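Local coordinates for protein thermophilic dibenzothiophene desulfurization enzyme C (Paenibacillus sp. A11-2, PDB 5XDC) that probably catalyses the FMNH2- and oxygen-dependent oxidation of dibenzothiophene, first to the 5-oxide and then to the 5,5-dioxide, and binds indole in this structure, at residues B[53-58]-B[89-94]; B[82-87]-B[207-212]. One frame throughout, in Å; residues are numbered along the deposited sequence.

Contact 1: B[53-58]-B[89-94]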
loop_
_atom_site.group_PDB
_atom_site.type_symbol
_atom_site.label_atom_id
_atom_site.label_comp_id
_atom_site.label_asym_id
_atom_site.label_seq_id
_atom_site.Cartn_x
_atom_site.Cartn_y
_atom_site.Cartn_z
ATOM N N GLY B 53 16.241 -1.723 -39.542
ATOM C CA GLY B 53 16.080 -0.320 -39.857
ATOM C C GLY B 53 15.579 0.554 -38.720
ATOM O O GLY B 53 15.676 1.781 -38.817
ATOM N N LEU B 54 15.096 -0.024 -37.614
ATOM C CA LEU B 54 14.468 0.789 -36.582
ATOM C C LEU B 54 15.439 1.728 -35.862
ATOM O O LEU B 54 14.994 2.723 -35.280
ATOM C CB LEU B 54 13.756 -0.105 -35.561
ATOM C CG LEU B 54 12.602 -0.955 -36.098
ATOM C CD1 LEU B 54 11.936 -1.698 -34.938
ATOM C CD2 LEU B 54 11.585 -0.122 -36.864
ATOM N N LEU B 55 16.751 1.476 -35.900
ATOM C CA LEU B 55 17.674 2.429 -35.286
ATOM C C LEU B 55 17.601 3.792 -35.964
ATOM O O LEU B 55 18.017 4.795 -35.372
ATOM C CB LEU B 55 19.110 1.898 -35.318
ATOM C CG LEU B 55 19.371 0.591 -34.555
ATOM C CD1 LEU B 55 20.715 -0.066 -34.918
ATOM C CD2 LEU B 55 19.310 0.810 -33.041
ATOM N N THR B 56 17.065 3.856 -37.188
ATOM C CA THR B 56 16.935 5.105 -37.922
ATOM C C THR B 56 15.551 5.734 -37.766
ATOM O O THR B 56 15.199 6.626 -38.539
ATOM C CB THR B 56 17.230 4.883 -39.413
ATOM O OG1 THR B 56 16.150 4.179 -40.027
ATOM C CG2 THR B 56 18.508 4.078 -39.616
ATOM N N LEU B 57 14.765 5.300 -36.767
ATOM C CA LEU B 57 13.381 5.763 -36.633
ATOM C C LEU B 57 13.258 7.279 -36.660
ATOM O O LEU B 57 12.312 7.814 -37.250
ATOM C CB LEU B 57 12.752 5.217 -35.340
ATOM C CG LEU B 57 12.072 3.853 -35.487
ATOM C CD1 LEU B 57 11.822 3.191 -34.127
ATOM C CD2 LEU B 57 10.740 4.007 -36.234
ATOM N N LEU B 58 14.160 7.994 -35.994
ATOM C CA LEU B 58 14.017 9.436 -35.826
ATOM C C LEU B 58 14.826 10.244 -36.835
ATOM O O LEU B 58 14.729 11.477 -36.832
ATOM C CB LEU B 58 14.411 9.862 -34.406
ATOM C CG LEU B 58 13.492 9.379 -33.280
ATOM C CD1 LEU B 58 14.104 9.715 -31.927
ATOM C CD2 LEU B 58 12.102 9.983 -33.398
ATOM N N HIS B 89 16.384 -1.953 -23.225
ATOM C CA HIS B 89 17.288 -0.947 -22.685
ATOM C C HIS B 89 18.305 -0.496 -23.735
ATOM O O HIS B 89 18.505 0.703 -23.945
ATOM C CB HIS B 89 17.955 -1.544 -21.444
ATOM C CG HIS B 89 19.129 -0.790 -20.923
ATOM N ND1 HIS B 89 19.232 -0.439 -19.596
ATOM C CD2 HIS B 89 20.295 -0.419 -21.501
ATOM C CE1 HIS B 89 20.387 0.168 -19.391
ATOM N NE2 HIS B 89 21.046 0.203 -20.535
ATOM N N LEU B 90 18.946 -1.444 -24.415
ATOM C CA LEU B 90 19.951 -1.071 -25.410
ATOM C C LEU B 90 19.319 -0.237 -26.514
ATOM O O LEU B 90 19.853 0.804 -26.909
ATOM C CB LEU B 90 20.610 -2.321 -25.994
ATOM C CG LEU B 90 21.542 -3.112 -25.080
ATOM C CD1 LEU B 90 21.878 -4.444 -25.703
ATOM C CD2 LEU B 90 22.787 -2.290 -24.787
ATOM N N PHE B 91 18.178 -0.697 -27.009
ATOM C CA PHE B 91 17.427 0.006 -28.043
ATOM C C PHE B 91 16.994 1.391 -27.557
ATOM O O PHE B 91 17.239 2.406 -28.222
ATOM C CB PHE B 91 16.251 -0.894 -28.428
ATOM C CG PHE B 91 15.384 -0.380 -29.550
ATOM C CD1 PHE B 91 15.800 -0.467 -30.867
ATOM C CD2 PHE B 91 14.121 0.115 -29.279
ATOM C CE1 PHE B 91 14.993 -0.024 -31.891
ATOM C CE2 PHE B 91 13.297 0.564 -30.312
ATOM C CZ PHE B 91 13.734 0.472 -31.618
ATOM N N GLY B 92 16.417 1.468 -26.355
ATOM C CA GLY B 92 16.008 2.763 -25.818
ATOM C C GLY B 92 17.169 3.729 -25.631
ATOM O O GLY B 92 17.069 4.914 -25.970
ATOM N N TYR B 93 18.292 3.239 -25.078
ATOM C CA TYR B 93 19.438 4.103 -24.832
ATOM C C TYR B 93 20.026 4.623 -26.134
ATOM O O TYR B 93 20.557 5.735 -26.172
ATOM C CB TYR B 93 20.520 3.354 -24.066
ATOM C CG TYR B 93 20.472 3.506 -22.578
ATOM C CD1 TYR B 93 19.566 2.779 -21.813
ATOM C CD2 TYR B 93 21.358 4.343 -21.928
ATOM C CE1 TYR B 93 19.529 2.898 -20.433
ATOM C CE2 TYR B 93 21.338 4.470 -20.533
ATOM C CZ TYR B 93 20.417 3.744 -19.791
ATOM O OH TYR B 93 20.364 3.844 -18.406
ATOM N N HIS B 94 19.964 3.821 -27.192
ATOM C CA HIS B 94 20.363 4.304 -28.508
ATOM C C HIS B 94 19.629 5.597 -28.851
ATOM O O HIS B 94 20.244 6.560 -29.315
ATOM C CB HIS B 94 20.098 3.223 -29.544
ATOM C CG HIS B 94 20.110 3.713 -30.958
ATOM N ND1 HIS B 94 21.254 3.752 -31.727
ATOM C CD2 HIS B 94 19.106 4.159 -31.749
ATOM C CE1 HIS B 94 20.957 4.220 -32.928
ATOM N NE2 HIS B 94 19.661 4.480 -32.965
#

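Contact 2: B[82-87]-B[207-212]. With IND (indole), chain J.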
loop_
_atom_site.group_PDB
_atom_site.type_symbol
_atom_site.label_atom_id
_atom_site.label_comp_id
_atom_site.label_asym_id
_atom_site.label_seq_id
_atom_site.Cartn_x
_atom_site.Cartn_y
_atom_site.Cartn_z
ATOM N N SER B 82 9.353 -5.653 -23.231
ATOM C CA SER B 82 8.459 -6.672 -22.695
ATOM C C SER B 82 8.949 -8.076 -23.008
ATOM O O SER B 82 8.608 -9.011 -22.280
ATOM C CB SER B 82 7.040 -6.475 -23.243
ATOM O OG SER B 82 6.917 -6.915 -24.588
ATOM N N ALA B 83 9.733 -8.236 -24.075
ATOM C CA ALA B 83 10.316 -9.512 -24.470
ATOM C C ALA B 83 11.687 -9.737 -23.857
ATOM O O ALA B 83 11.997 -10.851 -23.419
ATOM C CB ALA B 83 10.442 -9.580 -25.997
ATOM N N ASP B 84 12.516 -8.697 -23.842
ATOM C CA ASP B 84 13.898 -8.802 -23.385
ATOM C C ASP B 84 14.272 -7.421 -22.869
ATOM O O ASP B 84 14.434 -6.489 -23.664
ATOM C CB ASP B 84 14.815 -9.255 -24.521
ATOM C CG ASP B 84 16.257 -9.420 -24.087
ATOM O OD1 ASP B 84 16.747 -8.582 -23.304
ATOM O OD2 ASP B 84 16.903 -10.385 -24.563
ATOM N N ALA B 85 14.372 -7.279 -21.546
ATOM C CA ALA B 85 14.580 -5.958 -20.969
ATOM C C ALA B 85 15.939 -5.384 -21.331
ATOM O O ALA B 85 16.074 -4.166 -21.438
ATOM C CB ALA B 85 14.413 -6.010 -19.446
ATOM N N SER B 86 16.963 -6.232 -21.488
ATOM C CA SER B 86 18.276 -5.727 -21.877
ATOM C C SER B 86 18.246 -5.177 -23.290
ATOM O O SER B 86 18.812 -4.109 -23.565
ATOM C CB SER B 86 19.319 -6.836 -21.780
ATOM O OG SER B 86 19.617 -7.170 -20.426
ATOM N N LEU B 87 17.604 -5.897 -24.205
ATOM C CA LEU B 87 17.508 -5.403 -25.571
ATOM C C LEU B 87 16.621 -4.163 -25.646
ATOM O O LEU B 87 16.934 -3.225 -26.381
ATOM C CB LEU B 87 17.006 -6.503 -26.497
ATOM C CG LEU B 87 18.056 -7.575 -26.816
ATOM C CD1 LEU B 87 17.436 -8.794 -27.485
ATOM C CD2 LEU B 87 19.151 -6.987 -27.699
ATOM N N MET B 207 19.143 -6.660 -16.071
ATOM C CA MET B 207 19.701 -5.946 -17.224
ATOM C C MET B 207 21.066 -6.528 -17.603
ATOM O O MET B 207 22.018 -5.812 -17.913
ATOM C CB MET B 207 19.804 -4.447 -16.948
ATOM C CG MET B 207 18.440 -3.753 -16.781
ATOM S SD MET B 207 17.462 -3.923 -18.305
ATOM C CE MET B 207 16.146 -2.741 -17.988
ATOM N N ARG B 208 21.138 -7.854 -17.620
ATOM C CA ARG B 208 22.423 -8.543 -17.639
ATOM C C ARG B 208 23.126 -8.481 -18.992
ATOM O O ARG B 208 24.334 -8.753 -19.046
ATOM C CB ARG B 208 22.228 -10.005 -17.233
ATOM C CG ARG B 208 21.994 -10.174 -15.730
ATOM C CD ARG B 208 21.933 -11.631 -15.313
ATOM N NE ARG B 208 23.054 -12.418 -15.816
ATOM C CZ ARG B 208 24.287 -12.393 -15.323
ATOM N NH1 ARG B 208 24.601 -11.606 -14.305
ATOM N NH2 ARG B 208 25.215 -13.164 -15.860
ATOM N N GLN B 209 22.417 -8.157 -20.079
ATOM C CA GLN B 209 23.020 -8.076 -21.407
ATOM C C GLN B 209 23.089 -6.644 -21.945
ATOM O O GLN B 209 23.144 -6.439 -23.159
ATOM C CB GLN B 209 22.275 -8.985 -22.390
ATOM C CG GLN B 209 22.500 -10.470 -22.097
ATOM C CD GLN B 209 22.243 -11.356 -23.299
ATOM O OE1 GLN B 209 21.114 -11.446 -23.801
ATOM N NE2 GLN B 209 23.299 -12.004 -23.786
ATOM N N THR B 210 23.144 -5.653 -21.057
ATOM C CA THR B 210 23.229 -4.259 -21.477
ATOM C C THR B 210 24.662 -3.749 -21.552
ATOM O O THR B 210 24.864 -2.582 -21.904
ATOM C CB THR B 210 22.424 -3.350 -20.540
ATOM O OG1 THR B 210 22.957 -3.394 -19.208
ATOM C CG2 THR B 210 20.940 -3.755 -20.549
ATOM N N ASP B 211 25.653 -4.577 -21.226
ATOM C CA ASP B 211 27.063 -4.176 -21.225
ATOM C C ASP B 211 27.276 -2.785 -20.630
ATOM O O ASP B 211 27.865 -1.883 -21.238
ATOM C CB ASP B 211 27.633 -4.274 -22.627
ATOM C CG ASP B 211 28.214 -5.640 -22.899
ATOM O OD1 ASP B 211 29.253 -5.980 -22.279
ATOM O OD2 ASP B 211 27.626 -6.349 -23.712
ATOM N N SER B 212 26.821 -2.640 -19.384
ATOM C CA SER B 212 26.858 -1.373 -18.673
ATOM C C SER B 212 28.057 -1.281 -17.741
ATOM O O SER B 212 28.015 -0.571 -16.731
ATOM C CB SER B 212 25.551 -1.164 -17.913
ATOM O OG SER B 212 24.476 -1.023 -18.822
HETATM N N1 IND J . 21.494 -1.128 -15.582
HETATM C C2 IND J . 22.038 -0.894 -16.773
HETATM C C3 IND J . 22.417 0.322 -16.672
HETATM C C4 IND J . 22.454 2.256 -15.094
HETATM C C5 IND J . 22.055 2.595 -13.799
HETATM C C6 IND J . 21.407 1.650 -12.976
HETATM C C7 IND J . 21.160 0.366 -13.453
HETATM C C8 IND J . 21.553 0.020 -14.731
HETATM C C9 IND J . 22.208 0.991 -15.566
HETATM O O HOH W 1 18.930 -10.486 -22.328
#

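Contact 1: B[53-58]-B[89-94]
H94 of helix 85-104 meets the turn 53-58 with both the edge and a face of its imidazole. CG stands anti to the backbone N (chi1 164°), which carries the ring off the helix to L55. At the edge, NE2 donates to the carbonyl O of L55 over 2.9 Å. The N-H...O angle is 156°, and the donor arrives in the carbonyl plane on a lone pair of that oxygen. The same leucine covers a face: its CD2 methyl lies 3.5 Å from the centroid of the H94 ring and 5° off the normal, a well-centred CH-pi contact. With CG beside its backbone N, L55 crosses the imidazole at about a right angle.

F91, one turn earlier on the helix, also has CG anti to the backbone N, which carries its ring off the helix to L54 and L57. L54 meets it at the edge, CB 3.9 Å from CE1 of F91, while L57 CD1 approaches CZ of F91 at 4.2 Å. I49 of helix 43-52 and I77 and I80 of helix 70-83 also touch F91; both segments belong to the helical N-terminal domain of the acyl-CoA dehydrogenase fold. The turn is held from within by G53 O, which accepts from T56 OG1 at 2.7 Å and from T56 N at 3.0 Å.

The other ring nitrogen, H94 ND1, is hydrogen-bonded to the backbone N of L124. With NE2 donating and ND1 facing a backbone N-H, the ring rotation is fixed and a neutral, NE2-protonated imidazole is probably favoured.

Contact 2: B[82-87]-B[207-212]
A serine hydroxyl from the first turn of a helix is set against the backbone of a beta turn: S86 OG accepts the N-H of Q209 at 3.0 Å, with an N-H...O angle of 158°. S86 OG also lies only 3.2 Å from M207 C, so it sits close against the type I turn that runs from M207 to T210. Its first torsion, OG beside the backbone N, aims it there.

T210 closes the turn. Its OG1 takes the crowded position between backbone N and carbonyl carbon (chi1 63°) and donates to M207 O at 2.9 Å, reinforcing a weak backbone bond from T210 N to the same oxygen. The methyl CG2 is thereby turned to the helix, 3.6 Å from CA of S86. An alanine here would lack OG1 and CG2, and would probably loosen the turn and its fit against S86.

The contact joins the N-terminal helical domain of the acyl-CoA dehydrogenase fold to a loop of the middle domain, where M207, T210 and S212 line the indole pocket; S212 OG comes within 3.2 Å of indole C2. M207 is bent at chi2 (-61°), which folds SD back to 3.4 Å from the carbonyl O of A85; its CB, closer to the backbone, lies near indole N1.

Beside the serine, D84 is the N-cap of helix 85-104, its OD1 accepting from L87 N at 3.0 Å from above the carboxylate plane. Its OD2 pairs with R35 in a salt bridge and shares a water with Q209 OE1, the water lying 2.8 Å from that OE1. Q209 NE2 is tied to G39 O, so both ends of the amide are engaged.

Both contacts are buried, with centres 14 Å apart, and both draw on helix 85-104: contact 2 uses its first turn and the cap before it, contact 1 a later part. They touch directly, L90 CD1 lying 3.5 Å from Q209 O and H89 CG equally close to T210 CG2. Contact 1 stays within the N-terminal domain and is largely leucine and aromatic packing around one hydrogen bond from an imidazole. Contact 2 crosses to the middle domain and is more polar, built on a hydroxyl, turn backbone and a water. It lines the indole pocket with several residues, whereas in contact 1 the pocket residue H89 lies on the helical segment but takes no part in the packing against 53-58.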